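Local coordinates for 11S globulin seed storage protein (Amaranthus hypochondriacus, PDB 3QAC) that probably serves as a seed storage protein, a nutrient reservoir whose precursor is cut into acidic and basic chains that stay joined by a disulfide bond, at residues A[85-91]-A[282-287]. Residues are numbered along the deposited sequence.
Sequences MMIPGCP and ICSARL
This disulfide lies at the edge of the N-terminal cupin barrel of an 11S proglobulin. It ties the turn that follows strand 80-86 to the irregular segment 282-287, just before strand 288-290. Here it lies within one chain; in the mature protein a disulfide joins the acidic and basic chains, and this is probably that bond. Cys-283 has the most surface covered, followed by Ile-87 and Cys-90. Ile-87 to Cys-90 form a type II beta turn, closed by the hydrogen bond from Cys-90 N to Ile-87 O, 3.3 Å. Gly-89 holds its third position at phi/psi 107/-12°, where a CB would jam against Pro-88 O. The Cys-90 and Cys-283 CA atoms are 5.3 Å apart. Both cysteines use m rotamers. Pro-91 CD lies 3.7 Å from Cys-283 CB. Ile-87, chi1 m and chi2 t, packs its CD1 3.7 Å from Ile-282 CG1. Leu-287, at phi/psi 68/17°, turns inward, and its CD1 meets Met-85 SD at 3.4 Å. Phe-140 touches both. The disulfide has chi3 -72°, with Cys-90 SG 2.0 Å from Cys-283 SG.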
loop_
_atom_site.group_PDB
_atom_site.type_symbol
_atom_site.label_atom_id
_atom_site.label_comp_id
_atom_site.label_asym_id
_atom_site.label_seq_id
_atom_site.Cartn_x
_atom_site.Cartn_y
_atom_site.Cartn_z
ATOM N N MET A 85 -10.531 -24.972 -4.812
ATOM C CA MET A 85 -9.890 -24.012 -3.932
ATOM C C MET A 85 -10.056 -24.436 -2.474
ATOM O O MET A 85 -11.170 -24.682 -2.021
ATOM C CB MET A 85 -10.530 -22.659 -4.149
ATOM C CG MET A 85 -9.587 -21.582 -4.536
ATOM S SD MET A 85 -10.576 -20.408 -5.445
ATOM C CE MET A 85 -10.951 -21.462 -6.828
ATOM N N MET A 86 -8.955 -24.540 -1.741
ATOM C CA MET A 86 -9.041 -24.928 -0.340
ATOM C C MET A 86 -8.920 -23.703 0.527
ATOM O O MET A 86 -7.863 -23.435 1.101
ATOM C CB MET A 86 -7.957 -25.939 0.045
ATOM C CG MET A 86 -8.068 -27.279 -0.677
ATOM S SD MET A 86 -7.086 -27.285 -2.180
ATOM C CE MET A 86 -5.454 -27.619 -1.512
ATOM N N ILE A 87 -9.998 -22.941 0.608
ATOM C CA ILE A 87 -9.973 -21.733 1.400
ATOM C C ILE A 87 -10.188 -22.091 2.853
ATOM O O ILE A 87 -11.150 -22.775 3.195
ATOM C CB ILE A 87 -11.027 -20.750 0.941
ATOM C CG1 ILE A 87 -10.824 -20.424 -0.545
ATOM C CG2 ILE A 87 -10.972 -19.506 1.791
ATOM C CD1 ILE A 87 -12.055 -19.810 -1.236
ATOM N N PRO A 88 -9.279 -21.637 3.720
ATOM C CA PRO A 88 -9.336 -21.919 5.156
ATOM C C PRO A 88 -10.639 -21.430 5.767
ATOM O O PRO A 88 -10.925 -20.234 5.710
ATOM C CB PRO A 88 -8.168 -21.099 5.719
ATOM C CG PRO A 88 -7.250 -20.945 4.585
ATOM C CD PRO A 88 -8.125 -20.797 3.377
ATOM N N GLY A 89 -11.419 -22.353 6.323
ATOM C CA GLY A 89 -12.609 -21.992 7.072
ATOM C C GLY A 89 -13.906 -22.295 6.354
ATOM O O GLY A 89 -14.982 -22.244 6.955
ATOM N N CYS A 90 -13.812 -22.612 5.066
ATOM C CA CYS A 90 -15.010 -22.849 4.270
ATOM C C CYS A 90 -15.549 -24.250 4.519
ATOM O O CYS A 90 -14.798 -25.142 4.910
ATOM C CB CYS A 90 -14.738 -22.589 2.790
ATOM S SG CYS A 90 -14.418 -20.833 2.436
ATOM N N PRO A 91 -16.857 -24.447 4.290
ATOM C CA PRO A 91 -17.547 -25.655 4.749
ATOM C C PRO A 91 -17.145 -26.889 3.957
ATOM O O PRO A 91 -17.007 -26.803 2.738
ATOM C CB PRO A 91 -19.027 -25.350 4.462
ATOM C CG PRO A 91 -19.083 -23.903 4.011
ATOM C CD PRO A 91 -17.733 -23.609 3.455
ATOM N N ILE A 282 -16.788 -15.773 0.511
ATOM C CA ILE A 282 -15.862 -16.320 -0.490
ATOM C C ILE A 282 -16.085 -17.816 -0.717
ATOM O O ILE A 282 -15.891 -18.320 -1.825
ATOM C CB ILE A 282 -14.360 -16.072 -0.147
ATOM C CG1 ILE A 282 -13.782 -17.224 0.686
ATOM C CG2 ILE A 282 -14.161 -14.717 0.526
ATOM C CD1 ILE A 282 -13.614 -16.924 2.163
ATOM N N CYS A 283 -16.513 -18.510 0.334
ATOM C CA CYS A 283 -16.801 -19.939 0.274
ATOM C C CYS A 283 -17.849 -20.303 -0.776
ATOM O O CYS A 283 -17.823 -21.405 -1.325
ATOM C CB CYS A 283 -17.243 -20.434 1.651
ATOM S SG CYS A 283 -16.140 -19.884 2.982
ATOM N N SER A 284 -18.753 -19.368 -1.066
ATOM C CA SER A 284 -19.896 -19.638 -1.948
ATOM C C SER A 284 -19.927 -18.882 -3.291
ATOM O O SER A 284 -20.700 -19.244 -4.178
ATOM C CB SER A 284 -21.215 -19.404 -1.198
ATOM O OG SER A 284 -21.300 -18.069 -0.721
ATOM N N ALA A 285 -19.110 -17.837 -3.436
ATOM C CA ALA A 285 -19.024 -17.085 -4.696
ATOM C C ALA A 285 -18.345 -17.895 -5.809
ATOM O O ALA A 285 -17.573 -18.816 -5.533
ATOM C CB ALA A 285 -18.288 -15.765 -4.479
ATOM N N ARG A 286 -18.620 -17.563 -7.068
ATOM C CA ARG A 286 -17.956 -18.291 -8.152
ATOM C C ARG A 286 -16.481 -17.924 -8.247
ATOM O O ARG A 286 -15.663 -18.762 -8.627
ATOM C CB ARG A 286 -18.645 -18.101 -9.508
ATOM C CD ARG A 286 -18.802 -19.027 -11.846
ATOM C CZ ARG A 286 -17.712 -20.243 -13.703
ATOM N NH2 ARG A 286 -18.036 -21.413 -13.170
ATOM N N LEU A 287 -16.148 -16.687 -7.877
ATOM C CA LEU A 287 -14.772 -16.204 -7.968
ATOM C C LEU A 287 -14.324 -16.064 -9.418
ATOM O O LEU A 287 -13.125 -15.986 -9.704
ATOM C CB LEU A 287 -13.819 -17.138 -7.221
ATOM C CG LEU A 287 -13.867 -17.001 -5.702
ATOM C CD1 LEU A 287 -12.952 -18.011 -5.065
ATOM C CD2 LEU A 287 -13.463 -15.600 -5.311
#